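Local coordinates for protein NAD_Gly3P_dh, NAD-dependent glycerol-3-phosphate dehydrogenase (Streptosporangium roseum, PDB 5OCM) that binds NADP(H) and acts as an imine reductase, probably passing hydride from the nicotinamide to imine substrates in a cleft shared by two subunits, at residues R74-L77 and D78-D82; E105-E109 and R110-Y114; M120-P123 and Q124-G127. All coordinates share one frame; numbering follows the deposited sequence.

All three contacts are local turns of the NADP-binding Rossmann-type domain. Contacts 1 and 2 finish two successive helices, 70-77 and 97-109, and pack against each other with their centres 11 Å apart: Trp106 of contact 2 lies against Leu77, Asp78 and Gly81, with Leu77 O 3.3 Å from Trp106 CZ2. Contact 3 follows strand 113-120, the strand that contact 2 leads into, and its centre is 28 Å from that of contact 2 and 27 Å from that of contact 1. It borders the nicotinamide and the bound trifluoroacetophenone hydrate, whereas contact 1 meets the cofactor through Val76 and contact 2 stays about 12 Å away, measured from the side chain of Tyr114.

Contact 1 of 3, residues R74-L77 and D78-D82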
loop_
_atom_site.group_PDB
_atom_site.type_symbol
_atom_site.label_atom_id
_atom_site.label_comp_id
_atom_site.label_asym_id
_atom_site.label_seq_id
_atom_site.Cartn_x
_atom_site.Cartn_y
_atom_site.Cartn_z
ATOM N N ARG A 74 24.518 -5.531 -20.643
ATOM C CA ARG A 74 25.939 -5.702 -20.994
ATOM C C ARG A 74 26.072 -6.333 -22.396
ATOM O O ARG A 74 26.898 -5.879 -23.187
ATOM C CB ARG A 74 26.699 -6.564 -19.960
ATOM C CG ARG A 74 26.931 -5.831 -18.600
ATOM C CD ARG A 74 28.043 -6.323 -17.666
ATOM N NE ARG A 74 28.624 -7.630 -17.959
ATOM C CZ ARG A 74 28.090 -8.827 -17.613
ATOM N NH1 ARG A 74 26.899 -8.926 -16.990
ATOM N NH2 ARG A 74 28.734 -9.951 -17.955
ATOM N N ALA A 75 25.247 -7.318 -22.705
ATOM C CA ALA A 75 25.261 -7.933 -24.026
ATOM C C ALA A 75 24.992 -6.894 -25.136
ATOM O O ALA A 75 25.660 -6.930 -26.176
ATOM C CB ALA A 75 24.247 -9.077 -24.121
ATOM N N VAL A 76 24.040 -5.989 -24.924
ATOM C CA VAL A 76 23.701 -4.990 -25.945
ATOM C C VAL A 76 24.786 -3.923 -26.026
ATOM O O VAL A 76 25.192 -3.521 -27.128
ATOM C CB VAL A 76 22.320 -4.384 -25.681
ATOM C CG1 VAL A 76 22.073 -3.216 -26.604
ATOM C CG2 VAL A 76 21.230 -5.431 -25.886
ATOM N N LEU A 77 25.245 -3.452 -24.876
ATOM C CA LEU A 77 26.118 -2.269 -24.838
ATOM C C LEU A 77 27.584 -2.549 -25.081
ATOM O O LEU A 77 28.293 -1.666 -25.580
ATOM C CB LEU A 77 26.020 -1.551 -23.496
ATOM C CG LEU A 77 24.683 -0.944 -23.079
ATOM C CD1 LEU A 77 24.891 -0.329 -21.676
ATOM C CD2 LEU A 77 24.247 0.066 -24.116
ATOM N N ASP A 78 28.077 -3.733 -24.694
ATOM C CA ASP A 78 29.543 -4.003 -24.728
ATOM C C ASP A 78 30.195 -3.655 -26.092
ATOM O O ASP A 78 31.218 -3.027 -26.130
ATOM C CB ASP A 78 29.942 -5.433 -24.286
ATOM C CG ASP A 78 29.924 -5.656 -22.745
ATOM O OD1 ASP A 78 29.761 -4.649 -21.899
ATOM O OD2 ASP A 78 29.969 -6.912 -22.416
ATOM N N PRO A 79 29.557 -4.019 -27.219
ATOM C CA PRO A 79 30.139 -3.625 -28.514
ATOM C C PRO A 79 29.901 -2.218 -28.995
ATOM O O PRO A 79 30.442 -1.893 -30.010
ATOM C CB PRO A 79 29.491 -4.598 -29.521
ATOM C CG PRO A 79 28.473 -5.289 -28.831
ATOM C CD PRO A 79 28.420 -4.936 -27.400
ATOM N N LEU A 80 29.161 -1.395 -28.248
ATOM C CA LEU A 80 28.805 -0.043 -28.659
ATOM C C LEU A 80 29.619 1.034 -27.965
ATOM O O LEU A 80 29.272 2.188 -28.028
ATOM C CB LEU A 80 27.303 0.168 -28.371
ATOM C CG LEU A 80 26.357 -0.873 -29.014
ATOM C CD1 LEU A 80 24.936 -0.545 -28.702
ATOM C CD2 LEU A 80 26.579 -0.949 -30.530
ATOM N N GLY A 81 30.721 0.686 -27.326
ATOM C CA GLY A 81 31.534 1.695 -26.604
ATOM C C GLY A 81 32.063 2.835 -27.431
ATOM O O GLY A 81 32.052 4.012 -26.984
ATOM N N ASP A 82 32.482 2.545 -28.666
ATOM C CA ASP A 82 32.841 3.620 -29.584
ATOM C C ASP A 82 31.718 4.346 -30.220
ATOM O O ASP A 82 31.764 5.535 -30.339
ATOM C CB ASP A 82 33.849 3.095 -30.665
ATOM C CG ASP A 82 35.274 2.971 -30.075
ATOM O OD1 ASP A 82 35.621 3.590 -29.031
ATOM O OD2 ASP A 82 36.096 2.331 -30.716
#
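With chi1 at -78°, Asp78 swings its CG opposite its own carbonyl carbon, and the carboxylate comes back over the carbonyl of Arg74 one turn earlier. This is the C-terminal end of helix 70-77, in the Rossmann-type NADP-binding domain. Asp78 N still makes the helical i to i-4 bond to Arg74 O, at 2.9 Å and with an N-H...O angle of 154°. The carboxylate itself adds no bond there, because it and Arg74 O are all acceptors. Arg74 bends at chi3, and its NE stays 4.7 Å from Asp78 OD2, too far for a salt bridge although the opposite charges probably attract weakly. Pro79 has no N-H to offer Ala75 O, so the i to i-4 pattern stops here, and Leu77 O takes a bond from Leu80 N at 2.8 Å, an i to i-3 link. That turn carries Leu80 back toward the helix. Val76, on the same flank, touches the NADP, while Leu77 packs on Thr103 and Trp106 of helix 97-109. Leu80 meets Val76 through its branch: CG lies 3.5 Å from Val76 O, and CD1 lies 3.4 Å from the same oxygen and 4.4 Å from Val76 CG1.

Contact 2 of 3, residues E105-E109 and R110-Y114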
loop_
_atom_site.group_PDB
_atom_site.type_symbol
_atom_site.label_atom_id
_atom_site.label_comp_id
_atom_site.label_asym_id
_atom_site.label_seq_id
_atom_site.Cartn_x
_atom_site.Cartn_y
_atom_site.Cartn_z
ATOM N N GLU A 105 30.609 2.791 -14.374
ATOM C CA GLU A 105 32.070 2.706 -14.501
ATOM C C GLU A 105 32.479 2.386 -15.947
ATOM O O GLU A 105 33.385 3.037 -16.503
ATOM C CB GLU A 105 32.629 1.685 -13.510
ATOM C CG GLU A 105 34.145 1.405 -13.670
ATOM C CD GLU A 105 34.774 0.613 -12.520
ATOM O OE1 GLU A 105 34.042 -0.206 -11.968
ATOM O OE2 GLU A 105 35.987 0.827 -12.188
ATOM N N TRP A 106 31.785 1.411 -16.561
ATOM C CA TRP A 106 31.977 1.069 -17.980
ATOM C C TRP A 106 31.829 2.316 -18.875
ATOM O O TRP A 106 32.656 2.595 -19.731
ATOM C CB TRP A 106 31.026 -0.058 -18.381
ATOM C CG TRP A 106 31.099 -0.448 -19.815
ATOM C CD1 TRP A 106 31.906 -1.382 -20.388
ATOM C CD2 TRP A 106 30.324 0.121 -20.886
ATOM N NE1 TRP A 106 31.670 -1.435 -21.736
ATOM C CE2 TRP A 106 30.711 -0.522 -22.062
ATOM C CE3 TRP A 106 29.323 1.096 -20.940
ATOM C CZ2 TRP A 106 30.147 -0.214 -23.292
ATOM C CZ3 TRP A 106 28.772 1.411 -22.162
ATOM C CH2 TRP A 106 29.175 0.772 -23.306
ATOM N N ALA A 107 30.774 3.081 -18.622
ATOM C CA ALA A 107 30.505 4.281 -19.417
ATOM C C ALA A 107 31.580 5.348 -19.189
ATOM O O ALA A 107 32.053 5.979 -20.152
ATOM C CB ALA A 107 29.156 4.837 -19.090
ATOM N N ALA A 108 31.966 5.560 -17.944
ATOM C CA ALA A 108 32.928 6.610 -17.620
ATOM C C ALA A 108 34.322 6.325 -18.249
ATOM O O ALA A 108 34.936 7.244 -18.757
ATOM C CB ALA A 108 33.078 6.713 -16.102
ATOM N N GLU A 109 34.749 5.076 -18.245
ATOM C CA GLU A 109 36.042 4.656 -18.850
ATOM C C GLU A 109 36.058 5.046 -20.340
ATOM O O GLU A 109 37.112 5.281 -20.916
ATOM C CB GLU A 109 36.247 3.155 -18.712
ATOM C CG GLU A 109 36.583 2.656 -17.341
ATOM C CD GLU A 109 36.463 1.158 -17.158
ATOM O OE1 GLU A 109 36.768 0.730 -16.037
ATOM O OE2 GLU A 109 36.043 0.416 -18.067
ATOM N N ARG A 110 34.879 5.063 -20.967
ATOM C CA ARG A 110 34.702 5.326 -22.405
ATOM C C ARG A 110 34.190 6.699 -22.751
ATOM O O ARG A 110 33.936 6.995 -23.915
ATOM C CB ARG A 110 33.779 4.234 -22.981
ATOM C CG ARG A 110 34.435 2.880 -23.006
ATOM C CD ARG A 110 33.450 1.727 -22.992
ATOM N NE ARG A 110 34.151 0.459 -22.951
ATOM C CZ ARG A 110 34.695 -0.086 -21.872
ATOM N NH1 ARG A 110 34.609 0.489 -20.698
ATOM N NH2 ARG A 110 35.330 -1.235 -21.963
ATOM N N GLY A 111 34.067 7.591 -21.763
ATOM C CA GLY A 111 33.603 8.938 -21.991
ATOM C C GLY A 111 32.153 9.034 -22.432
ATOM O O GLY A 111 31.798 9.934 -23.143
ATOM N N ILE A 112 31.319 8.064 -22.041
ATOM C CA ILE A 112 29.880 8.066 -22.398
ATOM C C ILE A 112 29.106 8.673 -21.252
ATOM O O ILE A 112 29.182 8.132 -20.173
ATOM C CB ILE A 112 29.391 6.657 -22.646
ATOM C CG1 ILE A 112 30.179 6.019 -23.826
ATOM C CG2 ILE A 112 27.903 6.688 -22.983
ATOM C CD1 ILE A 112 30.010 4.456 -23.813
ATOM N N THR A 113 28.377 9.757 -21.497
ATOM C CA THR A 113 27.591 10.351 -20.400
ATOM C C THR A 113 26.397 9.440 -20.135
ATOM O O THR A 113 25.779 8.907 -21.090
ATOM C CB THR A 113 27.296 11.889 -20.495
ATOM O OG1 THR A 113 25.875 12.274 -20.366
ATOM C CG2 THR A 113 28.126 12.623 -21.419
ATOM N N TYR A 114 26.133 9.167 -18.871
ATOM C CA TYR A 114 25.274 8.048 -18.480
ATOM C C TYR A 114 24.280 8.471 -17.402
ATOM O O TYR A 114 24.681 9.026 -16.371
ATOM C CB TYR A 114 26.132 6.925 -17.930
ATOM C CG TYR A 114 25.373 5.720 -17.512
ATOM C CD1 TYR A 114 24.623 5.004 -18.411
ATOM C CD2 TYR A 114 25.433 5.252 -16.207
ATOM C CE1 TYR A 114 23.921 3.877 -18.027
ATOM C CE2 TYR A 114 24.722 4.098 -15.798
ATOM C CZ TYR A 114 23.953 3.434 -16.685
ATOM O OH TYR A 114 23.277 2.302 -16.331
#
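Arg110 NH1 is gripped from two directions: it donates to Trp106 O at 3.0 Å and forms a salt bridge with Glu109 OE2, also at 3.0 Å. The glutamate offers the anti lone pair of OE2 and meets the guanidinium near its plane, the two side chains running alongside each other. Below them, the guanidinium lies flat over the Trp106 indole, planes 15° apart. Trp106 NE1 sits beneath the centre of the guanidinium, and Arg110 CZ lies 3.7 Å from the centroid of the five-membered ring, an off-centre cation-pi contact; Arg110 CD adds a CH-pi contact over the same ring. Trp106 presents that face because its CG stands anti to the backbone N (chi1 178°), while the arginine runs extended from CG to NE across the indole. The backbone closes helix 97-109 with a Schellman motif: Ile112 N bonds to Ala107 O at 2.9 Å and Gly111 N to Ala108 O at 3.1 Å, with Gly111 at positive phi as the C-prime residue. The chain then enters strand 113-120, completing a beta-alpha-beta unit with strand 88-91. Ile112 CD1 touches Trp106 CZ3 at 3.7 Å, and Ala107 CB meets Tyr114 CB. Salt bridge, carbonyl bond and stack together should restrict rotation of the guanidinium, and the cation probably draws the indole electrons toward the stacked face.

Contact 3 of 3, residues M120-P123 and Q124-G127; sequences MAIP and QVVG. With NAP (NADP nicotinamide-adenine-dinucleotide phosphate), chain G; 9RH (2,2,2-trifluoromethyl acetophenone hydrate), chain X.
Ala121 opens the turn that follows strand 113-120 in the Rossmann-type domain, its CB resting 4.2 Å from Val126 CG2 and its carbonyl O 3.3 Å from C4N of the nicotinamide. Ile122 comes next and faces two ways. Its CG2 touches C4 of the trifluoroacetophenone hydrate at 3.8 Å, while CG1, held between the backbone N and carbonyl carbon (chi1 55°), lies against Val125 CG2. On its other side CD1 meets the amide of Gln124, 3.7 Å from OE1, where that side chain folds back through a bend at chi2. An alanine here is likely to open a gap beside the phenyl ring of the ligand and take away the CG1 methylene on which Val125 CG2 packs. Ile122 O accepts from both Val125 N, at 3.0 Å, and Val126 N, the latter nearly in line with the C=O. Pro123 then sets its ring beside the carboxamide, CD 3.2 Å from O7N, and packs on Met14 and Ala17 of helix 13-24. Asp232 of the second subunit lies against both Pro123 and Gln124, placing this turn at the subunit interface. One water ties off the turn, donating to Pro123 O at 2.6 Å and to Val126 O at 2.8 Å.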
loop_
_atom_site.group_PDB
_atom_site.type_symbol
_atom_site.label_atom_id
_atom_site.label_comp_id
_atom_site.label_asym_id
_atom_site.label_seq_id
_atom_site.Cartn_x
_atom_site.Cartn_y
_atom_site.Cartn_z
ATOM N N MET A 120 8.800 4.028 -12.694
ATOM C CA MET A 120 7.849 3.713 -11.628
ATOM C C MET A 120 6.445 3.870 -12.201
ATOM O O MET A 120 5.662 4.723 -11.798
ATOM C CB MET A 120 8.071 4.614 -10.404
ATOM C CG MET A 120 9.496 4.601 -9.861
ATOM S SD MET A 120 10.335 3.019 -9.710
ATOM C CE MET A 120 9.144 2.113 -8.715
ATOM N N ALA A 121 6.164 3.037 -13.186
ATOM C CA ALA A 121 4.943 3.060 -13.965
ATOM C C ALA A 121 4.809 1.798 -14.767
ATOM O O ALA A 121 5.802 1.142 -15.085
ATOM C CB ALA A 121 4.973 4.267 -14.945
ATOM N N ILE A 122 3.570 1.486 -15.113
ATOM C CA ILE A 122 3.279 0.427 -16.072
ATOM C C ILE A 122 3.239 1.009 -17.521
ATOM O O ILE A 122 3.098 2.221 -17.714
ATOM C CB ILE A 122 1.943 -0.304 -15.767
ATOM C CG1 ILE A 122 0.774 0.694 -15.689
ATOM C CG2 ILE A 122 2.091 -1.126 -14.507
ATOM C CD1 ILE A 122 -0.613 0.032 -15.615
ATOM N N PRO A 123 3.338 0.131 -18.516
ATOM C CA PRO A 123 3.449 0.638 -19.908
ATOM C C PRO A 123 2.303 1.531 -20.335
ATOM O O PRO A 123 2.519 2.528 -21.000
ATOM C CB PRO A 123 3.479 -0.656 -20.729
ATOM C CG PRO A 123 4.132 -1.641 -19.843
ATOM C CD PRO A 123 3.509 -1.347 -18.483
ATOM N N GLN A 124 1.088 1.208 -19.882
ATOM C CA GLN A 124 -0.074 2.002 -20.267
ATOM C C GLN A 124 -0.077 3.417 -19.648
ATOM O O GLN A 124 -0.777 4.294 -20.136
ATOM C CB GLN A 124 -1.396 1.311 -19.883
ATOM C CG GLN A 124 -1.577 -0.146 -20.353
ATOM C CD GLN A 124 -1.103 -1.193 -19.281
ATOM O OE1 GLN A 124 0.089 -1.290 -18.995
ATOM N NE2 GLN A 124 -2.111 -1.946 -18.582
ATOM N N VAL A 125 0.653 3.652 -18.565
ATOM C CA VAL A 125 0.723 4.940 -17.931
ATOM C C VAL A 125 1.899 5.781 -18.432
ATOM O O VAL A 125 1.859 7.018 -18.376
ATOM C CB VAL A 125 0.703 4.735 -16.377
ATOM C CG1 VAL A 125 1.001 6.004 -15.620
ATOM C CG2 VAL A 125 -0.634 4.143 -15.959
ATOM N N VAL A 126 2.920 5.118 -18.976
ATOM C CA VAL A 126 4.042 5.818 -19.583
ATOM C C VAL A 126 3.487 6.774 -20.657
ATOM O O VAL A 126 2.575 6.432 -21.408
ATOM C CB VAL A 126 5.046 4.843 -20.178
ATOM C CG1 VAL A 126 6.012 5.529 -21.130
ATOM C CG2 VAL A 126 5.791 4.148 -19.084
ATOM N N GLY A 127 4.046 7.977 -20.699
ATOM C CA GLY A 127 3.639 8.991 -21.633
ATOM C C GLY A 127 2.455 9.815 -21.173
ATOM O O GLY A 127 1.967 10.652 -21.912
HETATM P PA NAP G . 9.839 -7.957 -21.637
HETATM O O1A NAP G . 8.477 -7.786 -22.309
HETATM O O2A NAP G . 10.014 -9.328 -21.168
HETATM O O5B NAP G . 11.072 -7.509 -22.611
HETATM C C5B NAP G . 12.391 -7.974 -22.344
HETATM C C4B NAP G . 13.219 -7.267 -23.390
HETATM O O4B NAP G . 14.606 -7.476 -23.187
HETATM C C3B NAP G . 12.908 -7.689 -24.861
HETATM O O3B NAP G . 12.980 -6.558 -25.760
HETATM C C2B NAP G . 14.058 -8.682 -25.128
HETATM O O2B NAP G . 14.320 -8.940 -26.520
HETATM C C1B NAP G . 15.186 -7.990 -24.413
HETATM N N9A NAP G . 16.311 -8.856 -24.116
HETATM C C8A NAP G . 16.397 -9.851 -23.227
HETATM N N7A NAP G . 17.600 -10.407 -23.235
HETATM C C5A NAP G . 18.307 -9.745 -24.172
HETATM C C6A NAP G . 19.661 -9.820 -24.691
HETATM N N6A NAP G . 20.541 -10.769 -24.186
HETATM N N1A NAP G . 19.999 -9.022 -25.728
HETATM C C2A NAP G . 19.152 -8.099 -26.234
HETATM N N3A NAP G . 17.888 -7.940 -25.792
HETATM C C4A NAP G . 17.467 -8.734 -24.777
HETATM O O3 NAP G . 10.063 -7.054 -20.360
HETATM P PN NAP G . 9.407 -5.561 -20.160
HETATM O O1N NAP G . 8.169 -5.685 -19.369
HETATM O O2N NAP G . 9.571 -4.722 -21.438
HETATM O O5D NAP G . 10.525 -5.115 -19.082
HETATM C C5D NAP G . 11.747 -4.548 -19.563
HETATM C C4D NAP G . 12.427 -3.900 -18.374
HETATM O O4D NAP G . 11.540 -2.815 -17.865
HETATM C C3D NAP G . 12.714 -4.929 -17.262
HETATM O O3D NAP G . 13.971 -4.648 -16.620
HETATM C C2D NAP G . 11.534 -4.649 -16.317
HETATM O O2D NAP G . 11.718 -5.034 -14.945
HETATM C C1D NAP G . 11.369 -3.118 -16.507
HETATM N N1N NAP G . 10.056 -2.626 -16.139
HETATM C C2N NAP G . 8.967 -3.109 -16.702
HETATM C C3N NAP G . 7.693 -2.650 -16.318
HETATM C C7N NAP G . 6.427 -3.201 -16.856
HETATM O O7N NAP G . 5.388 -2.786 -16.299
HETATM N N7N NAP G . 6.437 -4.070 -17.830
HETATM C C4N NAP G . 7.592 -1.619 -15.369
HETATM C C5N NAP G . 8.774 -1.068 -14.885
HETATM C C6N NAP G . 9.983 -1.602 -15.299
HETATM P P2B NAP G . 13.481 -10.075 -27.284
HETATM O O1X NAP G . 12.190 -9.429 -27.664
HETATM O O2X NAP G . 14.447 -10.407 -28.369
HETATM O O3X NAP G . 13.456 -11.261 -26.317
HETATM O O1 9RH X . 7.251 -6.158 -12.414
HETATM C C1 9RH X . 7.899 -4.967 -12.072
HETATM O O2 9RH X . 8.556 -4.998 -10.840
HETATM C C2 9RH X . 6.964 -3.775 -12.211
HETATM C C3 9RH X . 5.622 -3.963 -12.510
HETATM C C4 9RH X . 4.746 -2.894 -12.516
HETATM C C5 9RH X . 5.200 -1.623 -12.266
HETATM C C6 9RH X . 6.525 -1.423 -11.989
HETATM C C7 9RH X . 7.411 -2.492 -11.949
HETATM C C8 9RH X . 8.987 -4.923 -13.102
HETATM F F1 9RH X . 9.717 -6.032 -13.001
HETATM F F2 9RH X . 9.774 -3.817 -12.957
HETATM F F3 9RH X . 8.388 -4.900 -14.277
HETATM O O HOH W 1 1.789 4.138 -22.882
#